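Local coordinates for protein Cyclo(L-tyrosyl-L-tyrosyl) synthase (Mycobacterium tuberculosis, PDB 2X9Q) that probably joins two tyrosines, delivered as tyrosyl-tRNA, into the cyclic dipeptide cyclo(L-Tyr-L-Tyr) without ATP, a step toward mycocyclosin, at residues Ala136-Lys139 with Ala140-Ile144; Val167-Met170 with Ser171-Gln174; Met227-Ile230 with Cys231-Pro235. All blocks are in the same frame, centred on the assembly; numbering follows the deposited sequence.

Interaction 1: Ala136-Lys139 with Ala140-Ile144; sequences ARRK and AVKNI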
loop_
_atom_site.group_PDB
_atom_site.type_symbol
_atom_site.label_atom_id
_atom_site.label_comp_id
_atom_site.label_asym_id
_atom_site.label_seq_id
_atom_site.Cartn_x
_atom_site.Cartn_y
_atom_site.Cartn_z
ATOM N N ALA A 136 6.399 0.969 22.804
ATOM C CA ALA A 136 5.940 1.088 21.398
ATOM C C ALA A 136 7.051 1.503 20.438
ATOM O O ALA A 136 7.179 0.934 19.363
ATOM C CB ALA A 136 4.767 2.106 21.244
ATOM N N ARG A 137 7.862 2.477 20.844
ATOM C CA ARG A 137 8.963 2.878 19.984
ATOM C C ARG A 137 10.007 1.777 19.899
ATOM O O ARG A 137 10.538 1.530 18.814
ATOM C CB ARG A 137 9.588 4.172 20.490
ATOM C CG ARG A 137 10.909 4.549 19.833
ATOM C CD ARG A 137 11.197 6.054 20.086
ATOM N NE ARG A 137 12.578 6.396 20.533
ATOM C CZ ARG A 137 13.033 6.440 21.811
ATOM N NH1 ARG A 137 12.277 6.137 22.910
ATOM N NH2 ARG A 137 14.308 6.764 21.985
ATOM N N ARG A 138 10.335 1.109 21.027
ATOM C CA ARG A 138 11.327 0.034 20.958
ATOM C C ARG A 138 10.897 -1.006 19.883
ATOM O O ARG A 138 11.731 -1.444 19.087
ATOM C CB ARG A 138 11.486 -0.682 22.311
ATOM C CG ARG A 138 12.643 -1.685 22.321
ATOM C CD ARG A 138 12.703 -2.482 23.668
ATOM N NE ARG A 138 11.594 -3.472 23.793
ATOM C CZ ARG A 138 11.586 -4.641 23.161
ATOM N NH1 ARG A 138 12.631 -5.038 22.367
ATOM N NH2 ARG A 138 10.572 -5.440 23.333
ATOM N N LYS A 139 9.627 -1.412 19.940
ATOM C CA LYS A 139 9.107 -2.496 19.073
ATOM C C LYS A 139 9.020 -2.024 17.642
ATOM O O LYS A 139 9.283 -2.815 16.756
ATOM C CB LYS A 139 7.702 -2.945 19.479
ATOM C CG LYS A 139 7.668 -3.980 20.603
ATOM C CD LYS A 139 6.407 -3.905 21.494
ATOM C CE LYS A 139 5.203 -4.727 21.023
ATOM N NZ LYS A 139 4.717 -5.352 22.338
ATOM N N ALA A 140 8.615 -0.761 17.431
ATOM C CA ALA A 140 8.580 -0.147 16.066
ATOM C C ALA A 140 9.986 -0.176 15.476
ATOM O O ALA A 140 10.176 -0.608 14.316
ATOM C CB ALA A 140 8.058 1.302 16.127
ATOM N N VAL A 141 10.991 0.258 16.269
ATOM C CA VAL A 141 12.382 0.290 15.773
ATOM C C VAL A 141 12.816 -1.117 15.392
ATOM O O VAL A 141 13.277 -1.380 14.277
ATOM C CB VAL A 141 13.374 0.952 16.797
ATOM C CG1 VAL A 141 14.856 0.651 16.310
ATOM C CG2 VAL A 141 13.161 2.474 16.836
ATOM N N LYS A 142 12.552 -2.076 16.268
ATOM C CA LYS A 142 12.884 -3.445 15.959
ATOM C C LYS A 142 12.175 -4.003 14.712
ATOM O O LYS A 142 12.823 -4.682 13.894
ATOM C CB LYS A 142 12.555 -4.349 17.185
ATOM C CG LYS A 142 12.938 -5.737 16.964
ATOM C CD LYS A 142 12.522 -6.804 18.041
ATOM C CE LYS A 142 11.170 -6.575 18.634
ATOM N NZ LYS A 142 10.182 -7.245 17.781
ATOM N N ASN A 143 10.865 -3.783 14.595
ATOM C CA ASN A 143 10.123 -4.354 13.491
ATOM C C ASN A 143 10.470 -3.685 12.172
ATOM O O ASN A 143 10.492 -4.347 11.108
ATOM C CB ASN A 143 8.623 -4.253 13.817
ATOM C CG ASN A 143 8.196 -5.271 14.898
ATOM O OD1 ASN A 143 8.949 -6.145 15.222
ATOM N ND2 ASN A 143 6.996 -5.130 15.434
ATOM N N ILE A 144 10.717 -2.368 12.221
ATOM C CA ILE A 144 11.149 -1.629 11.043
ATOM C C ILE A 144 12.600 -2.034 10.553
ATOM O O ILE A 144 12.792 -2.322 9.350
ATOM C CB ILE A 144 11.033 -0.102 11.203
ATOM C CG1 ILE A 144 9.540 0.350 11.335
ATOM C CG2 ILE A 144 11.715 0.581 10.035
ATOM C CD1 ILE A 144 9.410 1.813 11.920
#

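Interaction 2: Val167-Met170 with Ser171-Gln174; sequences VRPM and SEFQ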
loop_
_atom_site.group_PDB
_atom_site.type_symbol
_atom_site.label_atom_id
_atom_site.label_comp_id
_atom_site.label_asym_id
_atom_site.label_seq_id
_atom_site.Cartn_x
_atom_site.Cartn_y
_atom_site.Cartn_z
ATOM N N VAL A 167 14.057 -0.734 -2.991
ATOM C CA VAL A 167 13.300 -0.758 -1.736
ATOM C C VAL A 167 13.429 0.627 -1.176
ATOM O O VAL A 167 14.473 1.257 -1.305
ATOM C CB VAL A 167 13.807 -1.770 -0.684
ATOM C CG1 VAL A 167 15.369 -1.826 -0.566
ATOM C CG2 VAL A 167 13.115 -1.491 0.750
ATOM N N ARG A 168 12.368 1.150 -0.571
ATOM C CA ARG A 168 12.599 2.360 0.210
ATOM C C ARG A 168 11.522 2.514 1.265
ATOM O O ARG A 168 10.480 1.926 1.127
ATOM C CB ARG A 168 12.635 3.590 -0.655
ATOM C CG ARG A 168 11.293 4.042 -1.111
ATOM C CD ARG A 168 11.470 5.103 -2.266
ATOM N NE ARG A 168 11.642 4.415 -3.547
ATOM C CZ ARG A 168 12.072 4.994 -4.684
ATOM N NH1 ARG A 168 12.382 6.275 -4.736
ATOM N NH2 ARG A 168 12.195 4.277 -5.779
ATOM N N PRO A 169 11.806 3.315 2.300
ATOM C CA PRO A 169 10.776 3.500 3.316
ATOM C C PRO A 169 9.701 4.484 2.862
ATOM O O PRO A 169 9.987 5.446 2.126
ATOM C CB PRO A 169 11.559 4.093 4.506
ATOM C CG PRO A 169 12.727 4.865 3.862
ATOM C CD PRO A 169 13.007 4.172 2.518
HETATM N N MSE A 170 8.477 4.311 3.376
HETATM C CA MSE A 170 7.418 5.223 3.078
HETATM C C MSE A 170 7.787 6.690 3.447
HETATM O O MSE A 170 7.399 7.670 2.710
HETATM C CB MSE A 170 6.088 4.754 3.837
HETATM C CG MSE A 170 4.817 5.698 3.477
HETATM SE SE MSE A 170 4.410 5.430 1.533
HETATM C CE MSE A 170 3.691 3.632 1.686
ATOM N N SER A 171 8.524 6.896 4.542
ATOM C CA SER A 171 8.934 8.266 4.992
ATOM C C SER A 171 9.807 8.964 3.973
ATOM O O SER A 171 9.872 10.144 3.967
ATOM C CB SER A 171 9.791 8.244 6.326
ATOM O OG SER A 171 10.894 7.361 6.134
ATOM N N GLU A 172 10.512 8.239 3.145
ATOM C CA GLU A 172 11.338 8.902 2.136
ATOM C C GLU A 172 10.491 9.760 1.148
ATOM O O GLU A 172 10.988 10.759 0.603
ATOM C CB GLU A 172 12.039 7.812 1.328
ATOM C CG GLU A 172 13.075 8.326 0.380
ATOM C CD GLU A 172 14.102 7.231 0.020
ATOM O OE1 GLU A 172 14.829 6.659 0.923
ATOM O OE2 GLU A 172 14.160 6.963 -1.183
ATOM N N PHE A 173 9.233 9.367 0.930
ATOM C CA PHE A 173 8.320 10.153 0.059
ATOM C C PHE A 173 7.889 11.480 0.661
ATOM O O PHE A 173 7.397 12.354 -0.050
ATOM C CB PHE A 173 7.118 9.303 -0.387
ATOM C CG PHE A 173 7.523 8.114 -1.236
ATOM C CD1 PHE A 173 8.115 8.313 -2.458
ATOM C CD2 PHE A 173 7.347 6.829 -0.796
ATOM C CE1 PHE A 173 8.494 7.207 -3.262
ATOM C CE2 PHE A 173 7.738 5.709 -1.574
ATOM C CZ PHE A 173 8.269 5.883 -2.794
ATOM N N GLN A 174 8.155 11.711 1.949
ATOM C CA GLN A 174 7.787 13.007 2.531
ATOM C C GLN A 174 8.571 14.161 1.923
ATOM O O GLN A 174 8.155 15.314 1.949
ATOM C CB GLN A 174 7.869 12.945 4.076
ATOM C CG GLN A 174 6.806 11.876 4.590
ATOM C CD GLN A 174 6.893 11.490 6.097
ATOM O OE1 GLN A 174 7.903 11.732 6.769
ATOM N NE2 GLN A 174 5.821 10.893 6.614
#

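Interaction 3: Met227-Ile230 with Cys231-Pro235; sequences MDYI and CAEAP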
loop_
_atom_site.group_PDB
_atom_site.type_symbol
_atom_site.label_atom_id
_atom_site.label_comp_id
_atom_site.label_asym_id
_atom_site.label_seq_id
_atom_site.Cartn_x
_atom_site.Cartn_y
_atom_site.Cartn_z
HETATM N N MSE A 227 -6.430 5.899 10.665
HETATM C CA MSE A 227 -6.680 6.947 9.618
HETATM C C MSE A 227 -5.364 7.635 9.240
HETATM O O MSE A 227 -5.094 7.900 8.055
HETATM C CB MSE A 227 -7.725 7.956 10.096
HETATM C CG MSE A 227 -8.062 9.137 9.081
HETATM SE SE MSE A 227 -9.046 8.357 7.559
HETATM C CE MSE A 227 -10.790 8.280 8.628
ATOM N N ASP A 228 -4.507 7.931 10.227
ATOM C CA ASP A 228 -3.243 8.597 9.905
ATOM C C ASP A 228 -2.339 7.697 9.053
ATOM O O ASP A 228 -1.668 8.171 8.122
ATOM C CB ASP A 228 -2.473 8.991 11.195
ATOM C CG ASP A 228 -3.120 10.160 11.954
ATOM O OD1 ASP A 228 -3.999 10.891 11.439
ATOM O OD2 ASP A 228 -2.750 10.316 13.120
ATOM N N TYR A 229 -2.276 6.439 9.418
ATOM C CA TYR A 229 -1.426 5.414 8.799
ATOM C C TYR A 229 -1.891 5.236 7.328
ATOM O O TYR A 229 -1.094 5.318 6.414
ATOM C CB TYR A 229 -1.624 4.115 9.603
ATOM C CG TYR A 229 -0.796 2.915 9.175
ATOM C CD1 TYR A 229 -1.066 2.232 7.960
ATOM C CD2 TYR A 229 0.257 2.418 10.030
ATOM C CE1 TYR A 229 -0.242 1.066 7.561
ATOM C CE2 TYR A 229 1.081 1.271 9.648
ATOM C CZ TYR A 229 0.821 0.609 8.410
ATOM O OH TYR A 229 1.605 -0.489 8.039
ATOM N N ILE A 230 -3.208 5.155 7.122
ATOM C CA ILE A 230 -3.808 4.965 5.745
ATOM C C ILE A 230 -3.633 6.233 4.904
ATOM O O ILE A 230 -3.270 6.163 3.709
ATOM C CB ILE A 230 -5.275 4.609 5.917
ATOM C CG1 ILE A 230 -5.376 3.095 6.271
ATOM C CG2 ILE A 230 -6.051 4.894 4.630
ATOM C CD1 ILE A 230 -6.812 2.779 6.863
ATOM N N CYS A 231 -3.825 7.395 5.520
ATOM C CA CYS A 231 -3.536 8.649 4.832
ATOM C C CYS A 231 -2.057 8.793 4.355
ATOM O O CYS A 231 -1.830 9.282 3.248
ATOM C CB CYS A 231 -3.973 9.869 5.651
ATOM S SG CYS A 231 -5.798 9.971 5.719
ATOM N N ALA A 232 -1.085 8.335 5.166
ATOM C CA ALA A 232 0.288 8.314 4.779
ATOM C C ALA A 232 0.652 7.369 3.595
ATOM O O ALA A 232 1.549 7.701 2.818
ATOM C CB ALA A 232 1.191 7.977 5.985
ATOM N N GLU A 233 0.020 6.213 3.479
ATOM C CA GLU A 233 0.186 5.319 2.311
ATOM C C GLU A 233 -0.620 5.796 1.106
ATOM O O GLU A 233 -0.313 5.413 -0.033
ATOM C CB GLU A 233 -0.388 3.928 2.623
ATOM C CG GLU A 233 0.467 3.287 3.691
ATOM C CD GLU A 233 0.008 1.872 4.068
ATOM O OE1 GLU A 233 -1.107 1.457 3.592
ATOM O OE2 GLU A 233 0.783 1.236 4.839
ATOM N N ALA A 234 -1.720 6.503 1.360
ATOM C CA ALA A 234 -2.698 6.825 0.270
ATOM C C ALA A 234 -2.086 7.461 -1.034
ATOM O O ALA A 234 -2.539 7.139 -2.112
ATOM C CB ALA A 234 -3.783 7.789 0.800
ATOM N N PRO A 235 -1.106 8.390 -0.943
ATOM C CA PRO A 235 -0.612 8.990 -2.200
ATOM C C PRO A 235 -0.092 7.943 -3.199
ATOM O O PRO A 235 -0.244 8.145 -4.384
ATOM C CB PRO A 235 0.484 9.935 -1.747
ATOM C CG PRO A 235 -0.006 10.354 -0.317
ATOM C CD PRO A 235 -0.543 9.084 0.256
HETATM O O HOH W 1 0.726 -1.249 5.494
#

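Interaction 1: Ala136-Lys139 with Ala140-Ile144
The carbonyl oxygen K139 O receives the backbone N-H of N143, with K139 O and N143 N 2.8 Å apart, one of the shortest in a run of i to i+4 bonds along this partly buried stretch of helix. The N143 side chain folds back over the same oxygen. Its CG is anti to its own carbonyl carbon (chi1 -74°), which brings N143 CG to 3.3 Å from K139 O. Both ends of the N143 amide are then occupied: ND2 is hydrogen-bonded to Y126 OH, and OD1 accepts K142 NZ at 3.0 Å. That second donor stands 32° off the amide carbonyl plane, and the two bonds together fix the rotation of the amide.

K142 reaches its neighbour by bending. The chain leaves the backbone extended and turns at its last two torsions, so that NZ swings round to N143 while CE passes 4.3 Å from R138 NH1. The R138 guanidinium is oriented by a salt bridge from NE to E135, and its NH1 stays 5.6 Å from K142 NZ, near enough that the like charges probably disfavour each other somewhat. On another side of the helix the V141 methyl CG2 rests 3.4 Å from R137 O, with the aliphatic part of R137 beside it. K139 starts away from the following turn, and its bent chain ends in a long, weak ion pair with D131. With R137, R138 and K142 it makes this stretch strongly basic, consistent with the role in aminoacyl-tRNA binding inferred for K139 from relatives.

Another face is packed: A136 and A140 put small methyls against helix 122-128, touching Y126, E127 and V122, while I144 leans on D119. The segment is thus the early part of helix 133-158, packed against helix 122-128 and followed in the chain by strand 165-169.

Interaction 2: Val167-Met170 with Ser171-Gln174
P169 O accepts E172 N at 3.0 Å and M170 O accepts F173 N at 3.1 Å, two overlapping i to i+3 bonds that curl the chain as it leaves the strand. Both are bent, and the donors stand well above the carbonyl planes, by 56° and 51°. One step further, S171 O accepts Q174 N, again i to i+3.

Among the side chains, R168 spends its charge outside the turn: NH2 forms a salt bridge with D114. E172 lies across the R168 chain at about a right angle, but its OE2 remains 4.0 Å from R168 NH1, opposite charges that probably attract, though beyond salt-bridge distance. The closer contacts of R168 are made by its methylene CD, 3.3 Å from F173 CZ at the far end of the ring. S171 OG, set between its own N and carbonyl carbon (chi1 54°), is hydrogen-bonded to D119 and sits near the P169 ring. M170, a selenomethionine, bends so that SE comes within 4.0 Å of F173 CD2, an oblique Met-aromatic contact.

The turn follows strand 165-169, the outermost of the sheet at this end within the chain; R168 of the strand and M170 just after it bond through their backbones to strand 112-117. M170 and F173 lie against V116 and helix 220-244, and helix 177-192 comes next.

Interaction 3: Met227-Ile230 with Cys231-Pro235
Helix 220-244 carries the substrate-binding run Y229 to E233, assigned by similarity, within the Rossmann-like HUP fold that links cyclodipeptide synthases to class I tRNA synthetases. One helical turn apart, Y229 and E233 meet through their side chains. With chi1 at -178° the Y229 ring is carried out beside its own carbonyl carbon, its CE1 side meeting E233, which extends beyond CG to run obliquely past the ring. Carboxylate and ring planes are 63° apart, and E233 OE2 comes to 2.9 Å from Y229 CE1, a tight approach for an oxygen and a ring carbon. The phenol oxygen and the carboxylate do not bond directly; a water joins them, lying in the ring plane at the edge, 2.8 Å from Y229 OH, and donating to E233 OE2 at 2.6 Å. The same OE2 is hydrogen-bonded to T118 OG1, so two partners hold this oxygen beside the tyrosine. Relatives suggest a critical catalytic role for E233 and aminoacyl-tRNA binding for Y229.

The backbone beneath is regular at first, with C231 N bonded to M227 O at 2.9 Å. Between E233 N and Y229 O the bond lengthens to 3.3 Å. P235 then has no N-H for C231 O, which gets instead a weak bond from A234 N, and the helix kinks there. A234 N also bonds to I230 O at 2.8 Å, bent to 130° at the hydrogen.

Other faces of the helix are covered: M227 and I230 pack on helix 194-210, C231 and A234 on helix 177-192, and A232 O takes a hydrogen bond from Y179 OH. The M227 side chain, a selenomethionine, bends at chi2 and chi3 and brings SE to 4.1 Å from C231 SG.

Overall arrangement
Interactions 2 and 3 touch directly: M170 CE lies 3.8 Å from E233 CG, and M170 SE 3.9 Å from A232 O, so the turn after strand 165-169 packs against the substrate-binding helix; their centres are 13 Å apart. Interaction 1 stands off, its nearest atoms about 7 Å from interaction 2 and about 9 Å from interaction 3, but D119 is shared, touched by I144 of interaction 1 and by M170 of interaction 2. Interactions 1 and 3 both lie near the presumed nucleophile S88: the Y229 side chain is about 4 Å from the S88 side chain, that of N143 about 9 Å. Residues 136-144 may therefore border the tRNA approach, and 227-235 the pocket itself.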